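Local structure of protein FimX (Pseudomonas aeruginosa PAO1, 3HV8) at residues 139-145 / 167-173; 155-160 / 186-190; 80-85 / 112-118. The protein belongs to the EAL-domain family, with a barrel-like alpha/beta fold of mostly parallel strands surrounded by helices, and holds the ligand C2E in a pocket. Residues are numbered along the deposited sequence.

Contact 1 (139-145 / 167-173); sequences LVFQISE and CQAAISQ. With C2E (9,9'-[(2R,3R,3aS,5S,7aR,9R,10R,10aS,12S,14aR)-3,5,10,12-tetrahydroxy-5,12-dioxidooctahydro-2H,7H-difuro[3,2-d:3',2'-j][1,3,7,9,2,8]tetraoxadiphosphacyclododecine-2,9-diyl]bis(2-amino-1,9-dihydro-6H-purin-6-one)), chain B.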
loop_
_atom_site.group_PDB
_atom_site.type_symbol
_atom_site.label_atom_id
_atom_site.label_comp_id
_atom_site.label_asym_id
_atom_site.label_seq_id
_atom_site.Cartn_x
_atom_site.Cartn_y
_atom_site.Cartn_z
ATOM N N LEU A 139 3.044 -9.190 -6.033
ATOM C CA LEU A 139 3.206 -7.836 -5.520
ATOM C C LEU A 139 2.112 -6.904 -6.011
ATOM O O LEU A 139 1.754 -6.921 -7.193
ATOM C CB LEU A 139 4.537 -7.255 -5.993
ATOM C CG LEU A 139 5.750 -7.231 -5.062
ATOM C CD1 LEU A 139 5.684 -8.289 -3.972
ATOM C CD2 LEU A 139 7.056 -7.320 -5.867
ATOM N N VAL A 140 1.619 -6.063 -5.110
ATOM C CA VAL A 140 0.712 -4.981 -5.450
ATOM C C VAL A 140 1.355 -3.678 -5.018
ATOM O O VAL A 140 1.641 -3.501 -3.821
ATOM C CB VAL A 140 -0.631 -5.105 -4.676
ATOM C CG1 VAL A 140 -1.601 -4.046 -5.178
ATOM C CG2 VAL A 140 -1.223 -6.518 -4.795
ATOM N N PHE A 141 1.590 -2.768 -5.954
ATOM C CA PHE A 141 2.211 -1.479 -5.619
ATOM C C PHE A 141 1.168 -0.423 -5.314
ATOM O O PHE A 141 0.197 -0.264 -6.070
ATOM C CB PHE A 141 3.151 -1.028 -6.738
ATOM C CG PHE A 141 4.364 -1.884 -6.835
ATOM C CD1 PHE A 141 5.437 -1.657 -5.993
ATOM C CD2 PHE A 141 4.391 -2.982 -7.682
ATOM C CE1 PHE A 141 6.554 -2.484 -6.026
ATOM C CE2 PHE A 141 5.502 -3.801 -7.732
ATOM C CZ PHE A 141 6.586 -3.554 -6.897
ATOM N N GLN A 142 1.335 0.245 -4.175
ATOM C CA GLN A 142 0.378 1.240 -3.728
ATOM C C GLN A 142 0.908 2.625 -3.990
ATOM O O GLN A 142 2.062 2.936 -3.677
ATOM C CB GLN A 142 0.113 1.097 -2.227
ATOM C CG GLN A 142 -0.300 -0.283 -1.812
ATOM C CD GLN A 142 -0.691 -0.362 -0.350
ATOM O OE1 GLN A 142 -1.841 -0.655 -0.027
ATOM N NE2 GLN A 142 0.263 -0.100 0.539
ATOM N N ILE A 143 0.043 3.448 -4.559
ATOM C CA ILE A 143 0.321 4.841 -4.795
ATOM C C ILE A 143 -0.773 5.655 -4.102
ATOM O O ILE A 143 -1.952 5.316 -4.213
ATOM C CB ILE A 143 0.262 5.088 -6.328
ATOM C CG1 ILE A 143 1.239 4.144 -7.044
ATOM C CG2 ILE A 143 0.532 6.559 -6.654
ATOM C CD1 ILE A 143 1.043 4.044 -8.574
ATOM N N SER A 144 -0.426 6.720 -3.388
ATOM C CA SER A 144 -1.447 7.558 -2.765
ATOM C C SER A 144 -2.271 8.285 -3.819
ATOM O O SER A 144 -1.798 8.568 -4.928
ATOM C CB SER A 144 -0.822 8.574 -1.796
ATOM O OG SER A 144 -0.217 9.636 -2.523
ATOM N N GLU A 145 -3.502 8.599 -3.449
ATOM C CA GLU A 145 -4.361 9.368 -4.335
ATOM C C GLU A 145 -3.714 10.694 -4.707
ATOM O O GLU A 145 -3.752 11.100 -5.871
ATOM C CB GLU A 145 -5.716 9.606 -3.689
ATOM C CG GLU A 145 -6.623 10.508 -4.523
ATOM C CD GLU A 145 -8.026 10.553 -3.968
ATOM O OE1 GLU A 145 -8.289 11.326 -3.024
ATOM O OE2 GLU A 145 -8.868 9.783 -4.479
ATOM N N CYS A 167 2.642 -7.539 -12.186
ATOM C CA CYS A 167 2.394 -7.022 -10.857
ATOM C C CYS A 167 1.055 -6.332 -10.897
ATOM O O CYS A 167 0.517 -6.050 -11.972
ATOM C CB CYS A 167 3.475 -6.027 -10.443
ATOM S SG CYS A 167 5.118 -6.759 -10.330
ATOM N N GLN A 168 0.509 -6.054 -9.726
ATOM C CA GLN A 168 -0.729 -5.305 -9.636
ATOM C C GLN A 168 -0.482 -3.947 -8.999
ATOM O O GLN A 168 0.634 -3.651 -8.558
ATOM C CB GLN A 168 -1.731 -6.092 -8.796
ATOM C CG GLN A 168 -2.283 -7.320 -9.527
ATOM C CD GLN A 168 -3.152 -8.170 -8.624
ATOM O OE1 GLN A 168 -2.741 -8.546 -7.541
ATOM N NE2 GLN A 168 -4.351 -8.495 -9.085
ATOM N N ALA A 169 -1.510 -3.109 -8.977
ATOM C CA ALA A 169 -1.406 -1.789 -8.374
ATOM C C ALA A 169 -2.678 -1.373 -7.652
ATOM O O ALA A 169 -3.779 -1.894 -7.921
ATOM C CB ALA A 169 -0.992 -0.733 -9.416
ATOM N N ALA A 170 -2.508 -0.440 -6.725
ATOM C CA ALA A 170 -3.597 0.062 -5.900
ATOM C C ALA A 170 -3.437 1.548 -5.704
ATOM O O ALA A 170 -2.303 2.060 -5.670
ATOM C CB ALA A 170 -3.582 -0.613 -4.537
ATOM N N ILE A 171 -4.550 2.257 -5.562
ATOM C CA ILE A 171 -4.506 3.632 -5.091
ATOM C C ILE A 171 -4.991 3.649 -3.654
ATOM O O ILE A 171 -6.063 3.109 -3.376
ATOM C CB ILE A 171 -5.414 4.559 -5.925
ATOM C CG1 ILE A 171 -5.069 4.444 -7.413
ATOM C CG2 ILE A 171 -5.329 6.006 -5.401
ATOM C CD1 ILE A 171 -3.625 4.734 -7.718
ATOM N N SER A 172 -4.231 4.273 -2.758
ATOM C CA SER A 172 -4.623 4.379 -1.362
ATOM C C SER A 172 -5.048 5.801 -1.023
ATOM O O SER A 172 -4.879 6.725 -1.830
ATOM C CB SER A 172 -3.484 3.950 -0.453
ATOM O OG SER A 172 -2.353 4.782 -0.628
ATOM N N GLN A 173 -5.607 5.971 0.166
ATOM C CA GLN A 173 -6.159 7.251 0.603
ATOM C C GLN A 173 -7.173 7.800 -0.391
ATOM O O GLN A 173 -7.313 8.993 -0.564
ATOM C CB GLN A 173 -5.037 8.252 0.914
ATOM C CG GLN A 173 -4.172 7.795 2.098
ATOM C CD GLN A 173 -2.874 8.580 2.256
ATOM O OE1 GLN A 173 -2.631 9.558 1.555
ATOM N NE2 GLN A 173 -2.029 8.138 3.177
HETATM P P1 C2E B . -0.742 4.960 5.162
HETATM O O2P C2E B . -1.810 4.726 3.996
HETATM O O1P C2E B . -1.308 6.006 6.039
HETATM O "O5'" C2E B . -0.542 3.715 6.137
HETATM C "C5'" C2E B . -1.517 3.525 7.181
HETATM C "C4'" C2E B . -1.085 4.105 8.545
HETATM O "O4'" C2E B . -2.105 3.789 9.524
HETATM C "C3'" C2E B . 0.142 3.305 8.962
HETATM O "O3'" C2E B . 1.057 4.168 9.654
HETATM C "C2'" C2E B . -0.422 2.178 9.860
HETATM O "O2'" C2E B . 0.488 1.728 10.846
HETATM C "C1'" C2E B . -1.605 2.895 10.509
HETATM N N9 C2E B . -2.688 2.024 10.940
HETATM C C8 C2E B . -2.921 0.727 10.549
HETATM N N7 C2E B . -4.087 0.332 11.008
HETATM C C5 C2E B . -4.639 1.352 11.729
HETATM C C6 C2E B . -5.848 1.494 12.447
HETATM O O6 C2E B . -6.709 0.613 12.491
HETATM N N1 C2E B . -6.045 2.667 13.067
HETATM C C2 C2E B . -5.132 3.674 13.016
HETATM N N2 C2E B . -5.407 4.845 13.672
HETATM N N3 C2E B . -4.005 3.555 12.353
HETATM C C4 C2E B . -3.743 2.420 11.703
HETATM P P11 C2E B . 2.611 4.056 9.249
HETATM O O21 C2E B . 3.416 5.032 10.185
HETATM O O11 C2E B . 3.063 2.651 9.259
HETATM O O5A C2E B . 2.661 4.545 7.741
HETATM C C5A C2E B . 2.276 5.892 7.434
HETATM C C4A C2E B . 2.555 6.209 5.967
HETATM O O4A C2E B . 3.961 6.073 5.713
HETATM C C3A C2E B . 1.883 5.262 4.970
HETATM O O3A C2E B . 0.564 5.669 4.627
HETATM C C2A C2E B . 2.766 5.476 3.739
HETATM O O2A C2E B . 2.452 6.731 3.110
HETATM C C1A C2E B . 4.149 5.653 4.377
HETATM N N91 C2E B . 4.832 4.365 4.382
HETATM C C81 C2E B . 4.809 3.389 5.338
HETATM N N71 C2E B . 5.565 2.402 4.941
HETATM C C51 C2E B . 6.161 2.724 3.754
HETATM C C61 C2E B . 7.079 2.103 2.882
HETATM O O61 C2E B . 7.483 0.944 3.037
HETATM N N11 C2E B . 7.426 2.818 1.780
HETATM C C21 C2E B . 6.935 4.068 1.513
HETATM N N21 C2E B . 7.303 4.699 0.359
HETATM N N31 C2E B . 6.063 4.646 2.297
HETATM C C41 C2E B . 5.693 3.999 3.408
HETATM O O HOH W 1 1.080 4.657 -0.932
#

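Contact 2 (155-160 / 186-190); sequences AKQLTQ and HLTVQ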
loop_
_atom_site.group_PDB
_atom_site.type_symbol
_atom_site.label_atom_id
_atom_site.label_comp_id
_atom_site.label_asym_id
_atom_site.label_seq_id
_atom_site.Cartn_x
_atom_site.Cartn_y
_atom_site.Cartn_z
ATOM N N ALA A 155 2.233 8.074 -13.351
ATOM C CA ALA A 155 1.514 6.975 -12.728
ATOM C C ALA A 155 0.865 6.083 -13.792
ATOM O O ALA A 155 0.825 4.846 -13.650
ATOM C CB ALA A 155 0.463 7.516 -11.753
ATOM N N LYS A 156 0.367 6.710 -14.861
ATOM C CA LYS A 156 -0.151 5.961 -16.003
ATOM C C LYS A 156 0.928 5.054 -16.584
ATOM O O LYS A 156 0.726 3.860 -16.785
ATOM C CB LYS A 156 -0.659 6.931 -17.064
ATOM C CG LYS A 156 -1.029 6.251 -18.376
ATOM C CD LYS A 156 -1.626 7.254 -19.357
ATOM C CE LYS A 156 -1.959 6.580 -20.679
ATOM N NZ LYS A 156 -2.809 7.436 -21.545
ATOM N N GLN A 157 2.091 5.630 -16.852
ATOM C CA GLN A 157 3.170 4.854 -17.438
ATOM C C GLN A 157 3.655 3.752 -16.503
ATOM O O GLN A 157 3.884 2.623 -16.917
ATOM C CB GLN A 157 4.337 5.777 -17.810
ATOM C CG GLN A 157 3.984 6.758 -18.917
ATOM C CD GLN A 157 5.017 7.861 -19.085
ATOM O OE1 GLN A 157 5.823 8.119 -18.188
ATOM N NE2 GLN A 157 4.986 8.529 -20.234
ATOM N N LEU A 158 3.799 4.077 -15.221
ATOM C CA LEU A 158 4.277 3.074 -14.282
ATOM C C LEU A 158 3.294 1.914 -14.157
ATOM O O LEU A 158 3.682 0.763 -14.243
ATOM C CB LEU A 158 4.545 3.678 -12.901
ATOM C CG LEU A 158 4.889 2.646 -11.827
ATOM C CD1 LEU A 158 6.169 1.912 -12.162
ATOM C CD2 LEU A 158 5.031 3.325 -10.477
ATOM N N THR A 159 2.014 2.230 -13.976
ATOM C CA THR A 159 1.030 1.159 -13.767
ATOM C C THR A 159 0.828 0.287 -15.013
ATOM O O THR A 159 0.633 -0.915 -14.904
ATOM C CB THR A 159 -0.328 1.675 -13.202
ATOM O OG1 THR A 159 -0.903 2.642 -14.086
ATOM C CG2 THR A 159 -0.119 2.305 -11.828
ATOM N N GLN A 160 0.947 0.885 -16.196
ATOM C CA GLN A 160 0.926 0.107 -17.432
ATOM C C GLN A 160 2.139 -0.833 -17.483
ATOM O O GLN A 160 2.030 -2.005 -17.841
ATOM C CB GLN A 160 0.887 1.041 -18.652
ATOM C CG GLN A 160 -0.507 1.618 -18.924
ATOM C CD GLN A 160 -0.528 2.762 -19.929
ATOM O OE1 GLN A 160 -1.524 3.479 -20.037
ATOM N NE2 GLN A 160 0.561 2.936 -20.665
ATOM N N HIS A 186 -7.290 6.648 -16.184
ATOM C CA HIS A 186 -5.951 6.784 -16.745
ATOM C C HIS A 186 -4.994 5.713 -16.281
ATOM O O HIS A 186 -3.981 5.475 -16.927
ATOM C CB HIS A 186 -5.368 8.143 -16.362
ATOM C CG HIS A 186 -6.191 9.297 -16.835
ATOM N ND1 HIS A 186 -6.097 9.789 -18.120
ATOM C CD2 HIS A 186 -7.117 10.055 -16.206
ATOM C CE1 HIS A 186 -6.934 10.800 -18.260
ATOM N NE2 HIS A 186 -7.569 10.979 -17.115
ATOM N N LEU A 187 -5.313 5.072 -15.158
ATOM C CA LEU A 187 -4.373 4.205 -14.463
ATOM C C LEU A 187 -4.776 2.747 -14.580
ATOM O O LEU A 187 -5.941 2.439 -14.835
ATOM C CB LEU A 187 -4.290 4.605 -12.993
ATOM C CG LEU A 187 -3.978 6.088 -12.774
ATOM C CD1 LEU A 187 -4.037 6.470 -11.302
ATOM C CD2 LEU A 187 -2.623 6.471 -13.386
ATOM N N THR A 188 -3.814 1.852 -14.390
ATOM C CA THR A 188 -4.041 0.416 -14.416
ATOM C C THR A 188 -3.958 -0.050 -12.963
ATOM O O THR A 188 -2.873 -0.254 -12.414
ATOM C CB THR A 188 -2.990 -0.286 -15.277
ATOM O OG1 THR A 188 -2.968 0.334 -16.577
ATOM C CG2 THR A 188 -3.275 -1.752 -15.430
ATOM N N VAL A 189 -5.110 -0.147 -12.315
ATOM C CA VAL A 189 -5.140 -0.524 -10.909
ATOM C C VAL A 189 -6.300 -1.472 -10.665
ATOM O O VAL A 189 -7.356 -1.372 -11.299
ATOM C CB VAL A 189 -5.236 0.702 -9.975
ATOM C CG1 VAL A 189 -4.018 1.612 -10.129
ATOM C CG2 VAL A 189 -6.513 1.473 -10.236
ATOM N N GLN A 190 -6.094 -2.405 -9.750
ATOM C CA GLN A 190 -7.108 -3.403 -9.454
ATOM C C GLN A 190 -7.741 -3.167 -8.088
ATOM O O GLN A 190 -8.888 -3.569 -7.866
ATOM C CB GLN A 190 -6.512 -4.806 -9.512
ATOM C CG GLN A 190 -5.988 -5.209 -10.899
ATOM C CD GLN A 190 -4.589 -4.712 -11.149
ATOM O OE1 GLN A 190 -3.871 -4.349 -10.219
ATOM N NE2 GLN A 190 -4.193 -4.674 -12.415
HETATM O O HOH W 2 -4.717 8.848 -20.152
HETATM O O HOH W 3 -0.668 -2.017 -12.754
#

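Contact 3 (80-85 / 112-118); sequences AEKIDR and SSASLQD. With C2E (9,9'-[(2R,3R,3aS,5S,7aR,9R,10R,10aS,12S,14aR)-3,5,10,12-tetrahydroxy-5,12-dioxidooctahydro-2H,7H-difuro[3,2-d:3',2'-j][1,3,7,9,2,8]tetraoxadiphosphacyclododecine-2,9-diyl]bis(2-amino-1,9-dihydro-6H-purin-6-one)), chain B.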
loop_
_atom_site.group_PDB
_atom_site.type_symbol
_atom_site.label_atom_id
_atom_site.label_comp_id
_atom_site.label_asym_id
_atom_site.label_seq_id
_atom_site.Cartn_x
_atom_site.Cartn_y
_atom_site.Cartn_z
ATOM N N ALA A 80 14.760 8.972 -1.538
ATOM C CA ALA A 80 13.468 8.279 -1.513
ATOM C C ALA A 80 13.435 7.058 -2.430
ATOM O O ALA A 80 12.853 6.027 -2.077
ATOM C CB ALA A 80 12.309 9.248 -1.845
ATOM N N GLU A 81 14.065 7.160 -3.597
ATOM C CA GLU A 81 14.115 6.026 -4.503
ATOM C C GLU A 81 14.890 4.873 -3.888
ATOM O O GLU A 81 14.468 3.720 -3.952
ATOM C CB GLU A 81 14.738 6.421 -5.840
ATOM C CG GLU A 81 13.995 7.539 -6.587
ATOM C CD GLU A 81 14.537 8.933 -6.286
ATOM O OE1 GLU A 81 15.133 9.140 -5.208
ATOM O OE2 GLU A 81 14.361 9.827 -7.143
ATOM N N LYS A 82 16.026 5.185 -3.265
ATOM C CA LYS A 82 16.828 4.153 -2.604
ATOM C C LYS A 82 16.071 3.463 -1.473
ATOM O O LYS A 82 16.174 2.255 -1.300
ATOM C CB LYS A 82 18.140 4.739 -2.066
ATOM C CG LYS A 82 19.251 4.783 -3.091
ATOM C CD LYS A 82 20.593 5.052 -2.428
ATOM C CE LYS A 82 21.121 6.419 -2.805
ATOM N NZ LYS A 82 21.444 6.461 -4.257
ATOM N N ILE A 83 15.318 4.219 -0.680
ATOM C CA ILE A 83 14.500 3.605 0.355
ATOM C C ILE A 83 13.459 2.665 -0.252
ATOM O O ILE A 83 13.287 1.530 0.208
ATOM C CB ILE A 83 13.814 4.681 1.237
ATOM C CG1 ILE A 83 14.861 5.366 2.124
ATOM C CG2 ILE A 83 12.685 4.070 2.052
ATOM C CD1 ILE A 83 14.315 6.541 2.932
ATOM N N ASP A 84 12.788 3.114 -1.307
ATOM C CA ASP A 84 11.811 2.256 -1.967
ATOM C C ASP A 84 12.462 0.979 -2.522
ATOM O O ASP A 84 11.890 -0.101 -2.405
ATOM C CB ASP A 84 11.078 3.014 -3.087
ATOM C CG ASP A 84 10.030 3.990 -2.562
ATOM O OD1 ASP A 84 9.655 3.923 -1.365
ATOM O OD2 ASP A 84 9.590 4.830 -3.366
ATOM N N ARG A 85 13.653 1.086 -3.109
ATOM C CA ARG A 85 14.309 -0.117 -3.622
ATOM C C ARG A 85 14.647 -1.076 -2.482
ATOM O O ARG A 85 14.530 -2.289 -2.652
ATOM C CB ARG A 85 15.593 0.216 -4.396
ATOM C CG ARG A 85 15.437 1.216 -5.548
ATOM C CD ARG A 85 14.680 0.681 -6.749
ATOM N NE ARG A 85 14.665 1.644 -7.864
ATOM C CZ ARG A 85 15.568 1.682 -8.845
ATOM N NH1 ARG A 85 15.472 2.594 -9.809
ATOM N NH2 ARG A 85 16.569 0.809 -8.869
ATOM N N SER A 112 6.916 5.866 -3.070
ATOM C CA SER A 112 6.949 7.321 -2.927
ATOM C C SER A 112 6.787 8.004 -4.286
ATOM O O SER A 112 6.946 7.377 -5.338
ATOM C CB SER A 112 8.277 7.773 -2.304
ATOM O OG SER A 112 9.335 7.587 -3.227
ATOM N N SER A 113 6.489 9.302 -4.263
ATOM C CA SER A 113 6.369 10.044 -5.512
ATOM C C SER A 113 7.680 10.044 -6.294
ATOM O O SER A 113 7.674 10.117 -7.521
ATOM C CB SER A 113 5.901 11.473 -5.248
ATOM O OG SER A 113 6.896 12.197 -4.532
ATOM N N ALA A 114 8.805 9.977 -5.594
ATOM C CA ALA A 114 10.087 9.930 -6.289
ATOM C C ALA A 114 10.177 8.685 -7.163
ATOM O O ALA A 114 10.625 8.754 -8.306
ATOM C CB ALA A 114 11.236 9.991 -5.292
ATOM N N SER A 115 9.712 7.548 -6.656
ATOM C CA SER A 115 9.732 6.330 -7.458
ATOM C C SER A 115 8.781 6.413 -8.654
ATOM O O SER A 115 9.062 5.851 -9.710
ATOM C CB SER A 115 9.455 5.093 -6.605
ATOM O OG SER A 115 10.561 4.825 -5.755
ATOM N N LEU A 116 7.662 7.119 -8.508
ATOM C CA LEU A 116 6.763 7.300 -9.651
ATOM C C LEU A 116 7.499 7.959 -10.799
ATOM O O LEU A 116 7.303 7.612 -11.965
ATOM C CB LEU A 116 5.569 8.174 -9.285
ATOM C CG LEU A 116 4.559 7.574 -8.330
ATOM C CD1 LEU A 116 3.435 8.566 -8.052
ATOM C CD2 LEU A 116 4.003 6.280 -8.910
ATOM N N GLN A 117 8.342 8.923 -10.458
ATOM C CA GLN A 117 9.039 9.707 -11.471
ATOM C C GLN A 117 10.336 9.077 -11.991
ATOM O O GLN A 117 11.022 9.658 -12.834
ATOM C CB GLN A 117 9.341 11.092 -10.905
ATOM C CG GLN A 117 8.096 11.874 -10.544
ATOM C CD GLN A 117 8.433 13.219 -9.945
ATOM O OE1 GLN A 117 8.717 13.322 -8.754
ATOM N NE2 GLN A 117 8.406 14.262 -10.770
ATOM N N ASP A 118 10.675 7.896 -11.486
ATOM C CA ASP A 118 11.984 7.281 -11.731
ATOM C C ASP A 118 11.895 6.345 -12.930
ATOM O O ASP A 118 11.325 5.269 -12.830
ATOM C CB ASP A 118 12.383 6.502 -10.474
ATOM C CG ASP A 118 13.764 5.876 -10.563
ATOM O OD1 ASP A 118 14.187 5.267 -9.551
ATOM O OD2 ASP A 118 14.428 5.983 -11.620
HETATM P P1 C2E B . -0.742 4.960 5.162
HETATM O O2P C2E B . -1.810 4.726 3.996
HETATM O O1P C2E B . -1.308 6.006 6.039
HETATM O "O5'" C2E B . -0.542 3.715 6.137
HETATM C "C5'" C2E B . -1.517 3.525 7.181
HETATM C "C4'" C2E B . -1.085 4.105 8.545
HETATM O "O4'" C2E B . -2.105 3.789 9.524
HETATM C "C3'" C2E B . 0.142 3.305 8.962
HETATM O "O3'" C2E B . 1.057 4.168 9.654
HETATM C "C2'" C2E B . -0.422 2.178 9.860
HETATM O "O2'" C2E B . 0.488 1.728 10.846
HETATM C "C1'" C2E B . -1.605 2.895 10.509
HETATM N N9 C2E B . -2.688 2.024 10.940
HETATM C C8 C2E B . -2.921 0.727 10.549
HETATM N N7 C2E B . -4.087 0.332 11.008
HETATM C C5 C2E B . -4.639 1.352 11.729
HETATM C C6 C2E B . -5.848 1.494 12.447
HETATM O O6 C2E B . -6.709 0.613 12.491
HETATM N N1 C2E B . -6.045 2.667 13.067
HETATM C C2 C2E B . -5.132 3.674 13.016
HETATM N N2 C2E B . -5.407 4.845 13.672
HETATM N N3 C2E B . -4.005 3.555 12.353
HETATM C C4 C2E B . -3.743 2.420 11.703
HETATM P P11 C2E B . 2.611 4.056 9.249
HETATM O O21 C2E B . 3.416 5.032 10.185
HETATM O O11 C2E B . 3.063 2.651 9.259
HETATM O O5A C2E B . 2.661 4.545 7.741
HETATM C C5A C2E B . 2.276 5.892 7.434
HETATM C C4A C2E B . 2.555 6.209 5.967
HETATM O O4A C2E B . 3.961 6.073 5.713
HETATM C C3A C2E B . 1.883 5.262 4.970
HETATM O O3A C2E B . 0.564 5.669 4.627
HETATM C C2A C2E B . 2.766 5.476 3.739
HETATM O O2A C2E B . 2.452 6.731 3.110
HETATM C C1A C2E B . 4.149 5.653 4.377
HETATM N N91 C2E B . 4.832 4.365 4.382
HETATM C C81 C2E B . 4.809 3.389 5.338
HETATM N N71 C2E B . 5.565 2.402 4.941
HETATM C C51 C2E B . 6.161 2.724 3.754
HETATM C C61 C2E B . 7.079 2.103 2.882
HETATM O O61 C2E B . 7.483 0.944 3.037
HETATM N N11 C2E B . 7.426 2.818 1.780
HETATM C C21 C2E B . 6.935 4.068 1.513
HETATM N N21 C2E B . 7.303 4.699 0.359
HETATM N N31 C2E B . 6.063 4.646 2.297
HETATM C C41 C2E B . 5.693 3.999 3.408
HETATM O O HOH W 4 12.744 10.171 -9.263
HETATM O O HOH W 5 12.664 3.721 -7.583
#

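Contact 1 (139-145 / 167-173)
Two neighbouring parallel strands of the EAL-domain barrel, 139-144 and 168-172, meet as the ends of a beta-alpha-beta crossover, the chain between them being mostly helical. Their axes approach to 4.2 Å at 28°. The backbone bonding follows the parallel pattern: F141 N donates to Q168 O (2.9 Å) while F141 O accepts from A170 N (2.8 Å), and I143 N to A170 O (2.9 Å) and S172 N to I143 O (2.9 Å) repeat it. CA-H...O contacts supplement these bonds, as between A169 CA and F141 O (3.2 Å).

V140 CG1 lies 4.0 Å from A170 CB, on the side where both touch F191; on the other, I143 CB is 4.1 Å from I171 CD1, and F141 reaches I88 of helix 80-96. C167 SG sits at the edge of the F141 ring, 4.0 Å from F141 CE2, a sulfur-aromatic contact.

Polar ends look beyond the pair: Q168 OE1 bonds K106, Q142 NE2 bonds E52, and S144 is the N-cap of helix 145-150 through D147 N. One more backbone bond follows at the first helical residue, E145 N donating to S172 O at 2.8 Å. At the ligand end, Q173 NE2 comes within 3.5 Å of C2E O2P.

Contact 2 (155-160 / 186-190)
A155 opens the contact by offering its CB to L187, whose CD2 lies 3.6 Å from A155 CB. The same methyl, L187 CD2, is 3.3 Å from K156 N, so the leucine rests on helix backbone as well as on side chain. K156 then extends in an all-t conformation beside the loop; K156 CG passes 3.4 Å from H186 O, and the amine is joined to the imidazole through a water 2.8 Å from K156 NZ and 2.6 Å from H186 ND1. One turn after A155 comes the central residue, T159. Its p rotamer turns the hydroxyl back along the helix, where T159 OG1 donates to A155 O (2.8 Å). The oxygen still accepts from the loop: T188 N bonds T159 OG1 at 3.0 Å with a nearly linear angle of 171°. A second water bridges the backbones, donating to T159 O (2.7 Å) and T188 O (2.8 Å). Q160 finishes the contact with Q160 CG 3.6 Å from T188 OG1. The junction thus fastens helix 152-164 to the loop leading into strand 191-194. L187 and V189 pack on I171 and A169 of strand 168-174, while L158 of the helix packs on L121 and L122 of helix 121-132.

Contact 3 (80-85 / 112-118)
In this EAL domain the start of helix 80-96 packs against the short helix 113-116, and the N-cap serine of the latter is part of the joint. That residue, S112, takes the p rotamer; its hydroxyl makes a weak capping bond from S115 N (3.4 Å from S112 OG) and itself donates to D84 OD2 (2.8 Å). D84, with chi1 in m, presents OD2 to three donors, since S112 N (2.9 Å) and S115 OG (2.6 Å) also bond to D84 OD2; the m rotamer of S115 is what directs its hydroxyl there. The close fit is aided by small residues, with A80 CB 3.7 Å from A114 CB.

R85 is m at both chi1 and chi2, then extended at chi3, a course that brings its guanidinium back to the other segment: R85 NH1 forms a salt bridge with D118 OD1 at 3.0 Å. A water links R85 NE, S115 OG and D118 OD1 beside it. D118 is t, and its OD2 caps G120 N; R85 also makes a cation-pi contact with W124. E81, with chi2 between wells at 93°, lays its carboxyl over A114, E81 CD being 3.6 Å from A114 CB. Turned to the pocket, D84 OD1 accepts from C2E N21 at 3.0 Å.

Contact 1 is the core: its centre is about 5 Å from the chain's centre, against about 15 and 14 Å for those of contacts 2 and 3, and 11 of its 14 touching residues are buried, against half of eight in each other contact. Chemistry follows place: backbone bonding between strands, one side-chain-to-backbone hydrogen bond plus water bridges at the helix-loop junction, and a carboxylate-hydroxyl cluster at the N-terminus of helix 113-116 with a salt bridge to the loop beyond. Helix 152-164 lies in contact 1's crossover, and Q190 OE1 is 2.9 Å from A169 N, a probable hydrogen bond. L116 CD2 ties contact 3 to both, 3.7 Å from I143 CD1 and 3.5 Å from L158 CD2. Contacts 1 and 3 touch C2E.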